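Local coordinates for D-mannonate dehydratase (Streptococcus suis, PDB 3BDK), which probably catalyses the dehydration of D-mannonate to 2-dehydro-3-deoxy-D-gluconate, using manganese or ferrous iron as cofactor, at residues Y123-D135 with I218-R232. Residues are numbered along the deposited sequence; the frame is centred on the assembly and turned at random.
Sequences YNFMPVFDWTRSD and IHPDDPPYGIFGLPR. With MN (manganese (II) ion), chain D; DNO (D-mannose), chain C.
R133 and D222 illustrate how two loops following neighbouring parallel strands, 120-123 and 215-218, of a xylose isomerase-like TIM barrel supply part of one sugar pocket. D222 extends with CG anti to its backbone N (chi1 171°), and its OD1 receives R133 NH1 at 2.9 Å, on the syn side and near the guanidinium plane; R133 NH2 adds weak bonds to both D222 oxygens and also forms a salt bridge with E299. The other carboxylate oxygen, D222 OD2, lies 2.9 Å from O1 of the bound D-mannose. At the same ligand, the W131 ring meets O4 at its edge, while H219 NE2 binds manganese at 2.5 Å, a site completed by H286, D330 and sugar O2. Farther along the loops, M126 CG sits over the centre of the R232 guanidinium face, 3.8 Å above it, and the edge of that group gives NH2 to P127 O at 3.1 Å. The L230 and F129 side chains cross at about a right angle, and both L230 methyls press on V128 CG2. Two arginines thus tie the loops together, one through a carbonyl and one through a carboxylate, whose OD2 is thereby held beside sugar O1.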
loop_
_atom_site.group_PDB
_atom_site.type_symbol
_atom_site.label_atom_id
_atom_site.label_comp_id
_atom_site.label_asym_id
_atom_site.label_seq_id
_atom_site.Cartn_x
_atom_site.Cartn_y
_atom_site.Cartn_z
ATOM N N TYR A 123 -15.791 -15.361 14.395
ATOM C CA TYR A 123 -16.021 -16.821 14.460
ATOM C C TYR A 123 -16.946 -17.175 13.290
ATOM O O TYR A 123 -17.662 -16.301 12.796
ATOM C CB TYR A 123 -16.720 -17.210 15.774
ATOM C CG TYR A 123 -18.124 -16.679 15.814
ATOM C CD1 TYR A 123 -19.222 -17.512 15.561
ATOM C CD2 TYR A 123 -18.355 -15.326 16.026
ATOM C CE1 TYR A 123 -20.510 -16.999 15.544
ATOM C CE2 TYR A 123 -19.643 -14.809 16.019
ATOM C CZ TYR A 123 -20.711 -15.649 15.774
ATOM O OH TYR A 123 -21.973 -15.110 15.778
ATOM N N ASN A 124 -16.970 -18.442 12.872
ATOM C CA ASN A 124 -17.877 -18.883 11.789
ATOM C C ASN A 124 -18.909 -19.931 12.196
ATOM O O ASN A 124 -18.867 -20.447 13.307
ATOM C CB ASN A 124 -17.089 -19.396 10.578
ATOM C CG ASN A 124 -16.694 -20.845 10.705
ATOM O OD1 ASN A 124 -17.530 -21.713 10.931
ATOM N ND2 ASN A 124 -15.409 -21.123 10.544
ATOM N N PHE A 125 -19.826 -20.239 11.278
ATOM C CA PHE A 125 -20.796 -21.321 11.456
ATOM C C PHE A 125 -20.899 -22.131 10.162
ATOM O O PHE A 125 -21.946 -22.188 9.511
ATOM C CB PHE A 125 -22.157 -20.778 11.894
ATOM C CG PHE A 125 -22.866 -21.658 12.886
ATOM C CD1 PHE A 125 -22.646 -21.504 14.254
ATOM C CD2 PHE A 125 -23.743 -22.657 12.454
ATOM C CE1 PHE A 125 -23.302 -22.322 15.178
ATOM C CE2 PHE A 125 -24.406 -23.475 13.370
ATOM C CZ PHE A 125 -24.186 -23.306 14.731
ATOM N N MET A 126 -19.785 -22.763 9.814
ATOM C CA MET A 126 -19.610 -23.387 8.537
ATOM C C MET A 126 -19.290 -24.851 8.746
ATOM O O MET A 126 -18.214 -25.204 9.231
ATOM C CB MET A 126 -18.477 -22.700 7.786
ATOM C CG MET A 126 -18.637 -22.681 6.269
ATOM S SD MET A 126 -17.180 -22.044 5.398
ATOM C CE MET A 126 -16.735 -20.653 6.455
ATOM N N PRO A 127 -20.231 -25.723 8.388
ATOM C CA PRO A 127 -20.003 -27.146 8.517
ATOM C C PRO A 127 -18.665 -27.530 7.928
ATOM O O PRO A 127 -18.276 -26.970 6.900
ATOM C CB PRO A 127 -21.114 -27.739 7.668
ATOM C CG PRO A 127 -22.215 -26.746 7.760
ATOM C CD PRO A 127 -21.574 -25.413 7.867
ATOM N N VAL A 128 -17.967 -28.439 8.613
ATOM C CA VAL A 128 -16.795 -29.156 8.121
ATOM C C VAL A 128 -15.515 -28.320 7.956
ATOM O O VAL A 128 -14.580 -28.466 8.741
ATOM C CB VAL A 128 -17.103 -29.960 6.830
ATOM C CG1 VAL A 128 -16.020 -30.986 6.580
ATOM C CG2 VAL A 128 -18.429 -30.661 6.943
ATOM N N PHE A 129 -15.468 -27.465 6.936
ATOM C CA PHE A 129 -14.287 -26.648 6.639
ATOM C C PHE A 129 -14.584 -25.189 6.939
ATOM O O PHE A 129 -15.749 -24.803 6.979
ATOM C CB PHE A 129 -13.910 -26.747 5.156
ATOM C CG PHE A 129 -14.006 -28.134 4.585
ATOM C CD1 PHE A 129 -15.153 -28.542 3.913
ATOM C CD2 PHE A 129 -12.946 -29.026 4.706
ATOM C CE1 PHE A 129 -15.253 -29.831 3.377
ATOM C CE2 PHE A 129 -13.036 -30.309 4.183
ATOM C CZ PHE A 129 -14.197 -30.714 3.513
ATOM N N ASP A 130 -13.530 -24.381 7.120
ATOM C CA ASP A 130 -13.692 -22.929 7.260
ATOM C C ASP A 130 -13.446 -22.152 5.965
ATOM O O ASP A 130 -13.685 -20.938 5.885
ATOM C CB ASP A 130 -12.789 -22.403 8.356
ATOM C CG ASP A 130 -13.003 -23.114 9.662
ATOM O OD1 ASP A 130 -11.981 -23.334 10.366
ATOM O OD2 ASP A 130 -14.183 -23.457 9.970
ATOM N N TRP A 131 -12.960 -22.864 4.963
ATOM C CA TRP A 131 -12.809 -22.333 3.621
ATOM C C TRP A 131 -12.404 -23.494 2.723
ATOM O O TRP A 131 -12.006 -24.559 3.203
ATOM C CB TRP A 131 -11.757 -21.215 3.583
ATOM C CG TRP A 131 -10.435 -21.623 4.163
ATOM C CD1 TRP A 131 -10.038 -21.498 5.455
ATOM C CD2 TRP A 131 -9.345 -22.249 3.471
ATOM N NE1 TRP A 131 -8.766 -21.993 5.618
ATOM C CE2 TRP A 131 -8.317 -22.465 4.419
ATOM C CE3 TRP A 131 -9.134 -22.648 2.143
ATOM C CZ2 TRP A 131 -7.090 -23.054 4.082
ATOM C CZ3 TRP A 131 -7.905 -23.245 1.809
ATOM C CH2 TRP A 131 -6.906 -23.437 2.776
ATOM N N THR A 132 -12.497 -23.281 1.421
ATOM C CA THR A 132 -12.123 -24.290 0.456
ATOM C C THR A 132 -11.503 -23.571 -0.728
ATOM O O THR A 132 -12.088 -22.629 -1.273
ATOM C CB THR A 132 -13.367 -25.060 0.020
ATOM O OG1 THR A 132 -13.924 -25.733 1.154
ATOM C CG2 THR A 132 -13.060 -26.079 -1.081
ATOM N N ARG A 133 -10.310 -23.998 -1.110
ATOM C CA ARG A 133 -9.704 -23.523 -2.329
ATOM C C ARG A 133 -9.328 -24.746 -3.143
ATOM O O ARG A 133 -9.112 -25.815 -2.579
ATOM C CB ARG A 133 -8.470 -22.668 -2.037
ATOM C CG ARG A 133 -8.740 -21.365 -1.272
ATOM C CD ARG A 133 -9.748 -20.446 -2.006
ATOM N NE ARG A 133 -9.904 -19.169 -1.322
ATOM C CZ ARG A 133 -10.900 -18.863 -0.492
ATOM N NH1 ARG A 133 -11.869 -19.740 -0.242
ATOM N NH2 ARG A 133 -10.925 -17.667 0.091
ATOM N N SER A 134 -9.272 -24.594 -4.466
ATOM C CA SER A 134 -8.848 -25.662 -5.351
ATOM C C SER A 134 -7.341 -25.568 -5.564
ATOM O O SER A 134 -6.696 -26.537 -5.976
ATOM C CB SER A 134 -9.557 -25.532 -6.701
ATOM O OG SER A 134 -8.677 -25.003 -7.688
ATOM N N ASP A 135 -6.778 -24.389 -5.300
ATOM C CA ASP A 135 -5.406 -24.094 -5.722
ATOM C C ASP A 135 -4.826 -22.928 -4.941
ATOM O O ASP A 135 -5.378 -21.823 -4.968
ATOM C CB ASP A 135 -5.387 -23.805 -7.234
ATOM C CG ASP A 135 -3.974 -23.704 -7.808
ATOM O OD1 ASP A 135 -2.976 -23.754 -7.054
ATOM O OD2 ASP A 135 -3.869 -23.549 -9.041
ATOM N N ILE A 218 -19.698 -12.493 12.961
ATOM C CA ILE A 218 -19.665 -13.801 12.318
ATOM C C ILE A 218 -19.017 -13.722 10.939
ATOM O O ILE A 218 -19.500 -13.013 10.056
ATOM C CB ILE A 218 -21.079 -14.396 12.177
ATOM C CG1 ILE A 218 -21.013 -15.778 11.524
ATOM C CG2 ILE A 218 -21.972 -13.463 11.374
ATOM C CD1 ILE A 218 -22.932 -17.228 12.077
ATOM N N HIS A 219 -17.923 -14.455 10.762
ATOM C CA HIS A 219 -17.277 -14.563 9.459
ATOM C C HIS A 219 -18.162 -15.309 8.466
ATOM O O HIS A 219 -18.574 -16.441 8.715
ATOM C CB HIS A 219 -15.925 -15.267 9.590
ATOM C CG HIS A 219 -15.011 -15.039 8.427
ATOM N ND1 HIS A 219 -15.067 -15.796 7.276
ATOM C CD2 HIS A 219 -14.017 -14.139 8.237
ATOM C CE1 HIS A 219 -14.148 -15.372 6.427
ATOM N NE2 HIS A 219 -13.497 -14.368 6.985
ATOM N N PRO A 220 -18.450 -14.664 7.340
ATOM C CA PRO A 220 -19.405 -15.204 6.366
ATOM C C PRO A 220 -18.925 -16.525 5.775
ATOM O O PRO A 220 -17.776 -16.912 5.984
ATOM C CB PRO A 220 -19.440 -14.125 5.282
ATOM C CG PRO A 220 -18.102 -13.480 5.360
ATOM C CD PRO A 220 -17.721 -13.498 6.813
ATOM N N ASP A 221 -19.803 -17.205 5.045
ATOM C CA ASP A 221 -19.485 -18.516 4.490
ATOM C C ASP A 221 -18.594 -18.394 3.259
ATOM O O ASP A 221 -18.865 -17.596 2.361
ATOM C CB ASP A 221 -20.768 -19.273 4.138
ATOM C CG ASP A 221 -21.292 -20.101 5.293
ATOM O OD1 ASP A 221 -22.404 -20.658 5.171
ATOM O OD2 ASP A 221 -20.594 -20.197 6.324
ATOM N N ASP A 222 -17.529 -19.187 3.225
ATOM C CA ASP A 222 -16.420 -18.943 2.311
ATOM C C ASP A 222 -15.964 -20.234 1.638
ATOM O O ASP A 222 -15.175 -20.992 2.202
ATOM C CB ASP A 222 -15.249 -18.293 3.051
ATOM C CG ASP A 222 -13.994 -18.217 2.204
ATOM O OD1 ASP A 222 -14.095 -18.396 0.971
ATOM O OD2 ASP A 222 -12.907 -17.976 2.769
ATOM N N PRO A 223 -16.466 -20.476 0.432
ATOM C CA PRO A 223 -17.325 -19.506 -0.254
ATOM C C PRO A 223 -18.775 -19.612 0.203
ATOM O O PRO A 223 -19.100 -20.461 1.033
ATOM C CB PRO A 223 -17.204 -19.918 -1.722
ATOM C CG PRO A 223 -16.908 -21.374 -1.676
ATOM C CD PRO A 223 -16.060 -21.581 -0.453
ATOM N N PRO A 224 -19.636 -18.754 -0.337
ATOM C CA PRO A 224 -20.976 -18.554 0.220
ATOM C C PRO A 224 -22.030 -19.355 -0.537
ATOM O O PRO A 224 -23.123 -18.849 -0.794
ATOM C CB PRO A 224 -21.212 -17.055 0.020
ATOM C CG PRO A 224 -20.385 -16.706 -1.165
ATOM C CD PRO A 224 -19.163 -17.576 -1.085
ATOM N N TYR A 225 -21.700 -20.594 -0.887
ATOM C CA TYR A 225 -22.683 -21.526 -1.426
ATOM C C TYR A 225 -22.299 -22.970 -1.122
ATOM O O TYR A 225 -21.168 -23.250 -0.723
ATOM C CB TYR A 225 -22.837 -21.330 -2.937
ATOM C CG TYR A 225 -21.527 -21.118 -3.662
ATOM C CD1 TYR A 225 -20.649 -22.171 -3.872
ATOM C CD2 TYR A 225 -21.170 -19.862 -4.138
ATOM C CE1 TYR A 225 -19.451 -21.983 -4.535
ATOM C CE2 TYR A 225 -19.975 -19.664 -4.802
ATOM C CZ TYR A 225 -19.119 -20.727 -4.998
ATOM O OH TYR A 225 -17.927 -20.534 -5.658
ATOM N N GLY A 226 -23.247 -23.882 -1.311
ATOM C CA GLY A 226 -23.030 -25.291 -0.995
ATOM C C GLY A 226 -21.889 -25.860 -1.803
ATOM O O GLY A 226 -21.855 -25.700 -3.020
ATOM N N ILE A 227 -20.930 -26.482 -1.128
ATOM C CA ILE A 227 -19.939 -27.335 -1.793
ATOM C C ILE A 227 -20.155 -28.758 -1.339
ATOM O O ILE A 227 -20.603 -28.986 -0.216
ATOM C CB ILE A 227 -18.480 -26.970 -1.448
ATOM C CG1 ILE A 227 -18.275 -26.953 0.079
ATOM C CG2 ILE A 227 -18.071 -25.679 -2.157
ATOM C CD1 ILE A 227 -16.996 -26.212 0.612
ATOM N N PHE A 228 -19.839 -29.716 -2.208
ATOM C CA PHE A 228 -19.798 -31.110 -1.805
ATOM C C PHE A 228 -21.092 -31.515 -1.085
ATOM O O PHE A 228 -21.064 -32.296 -0.109
ATOM C CB PHE A 228 -18.619 -31.324 -0.849
ATOM C CG PHE A 228 -17.286 -30.985 -1.431
ATOM C CD1 PHE A 228 -16.928 -31.438 -2.702
ATOM C CD2 PHE A 228 -16.361 -30.276 -0.681
ATOM C CE1 PHE A 228 -15.691 -31.166 -3.226
ATOM C CE2 PHE A 228 -15.115 -29.998 -1.182
ATOM C CZ PHE A 228 -14.768 -30.429 -2.454
ATOM N N GLY A 229 -22.211 -30.951 -1.531
ATOM C CA GLY A 229 -23.510 -31.226 -0.915
ATOM C C GLY A 229 -23.657 -30.856 0.550
ATOM O O GLY A 229 -24.662 -31.202 1.171
ATOM N N LEU A 230 -22.673 -30.152 1.107
ATOM C CA LEU A 230 -22.775 -29.628 2.467
ATOM C C LEU A 230 -23.559 -28.331 2.495
ATOM O O LEU A 230 -23.473 -27.554 1.559
ATOM C CB LEU A 230 -21.407 -29.315 3.021
ATOM C CG LEU A 230 -20.387 -30.387 3.281
ATOM C CD1 LEU A 230 -19.042 -29.676 3.565
ATOM C CD2 LEU A 230 -20.858 -31.234 4.442
ATOM N N PRO A 231 -24.310 -28.070 3.581
ATOM C CA PRO A 231 -25.111 -26.853 3.627
ATOM C C PRO A 231 -24.312 -25.603 4.076
ATOM O O PRO A 231 -23.324 -25.737 4.814
ATOM C CB PRO A 231 -26.193 -27.218 4.644
ATOM C CG PRO A 231 -25.487 -28.058 5.603
ATOM C CD PRO A 231 -24.489 -28.869 4.807
ATOM N N ARG A 232 -24.720 -24.419 3.601
ATOM C CA ARG A 232 -24.141 -23.148 4.026
ATOM C C ARG A 232 -25.265 -22.164 4.167
ATOM O O ARG A 232 -26.172 -22.156 3.342
ATOM C CB ARG A 232 -23.160 -22.606 2.999
ATOM C CG ARG A 232 -21.712 -23.023 3.191
ATOM C CD ARG A 232 -21.408 -24.420 2.628
ATOM N NE ARG A 232 -19.990 -24.735 2.793
ATOM C CZ ARG A 232 -19.466 -25.461 3.786
ATOM N NH1 ARG A 232 -18.148 -25.667 3.833
ATOM N NH2 ARG A 232 -20.233 -25.997 4.729
HETATM MN MN MN D . -11.082 -14.095 6.500
HETATM C C1 DNO C . -10.120 -18.139 5.568
HETATM C C2 DNO C . -9.265 -17.236 6.471
HETATM C C3 DNO C . -8.398 -17.992 7.527
HETATM C C4 DNO C . -9.039 -18.985 8.551
HETATM C C5 DNO C . -10.422 -18.647 9.186
HETATM C C6 DNO C . -10.523 -19.291 10.574
HETATM O O1 DNO C . -10.681 -17.677 4.573
HETATM O O2 DNO C . -10.081 -16.219 7.079
HETATM O O3 DNO C . -7.678 -17.026 8.286
HETATM O O4 DNO C . -9.043 -20.306 7.994
HETATM O O5 DNO C . -10.663 -17.238 9.331
HETATM O O6 DNO C . -11.223 -20.534 10.471
#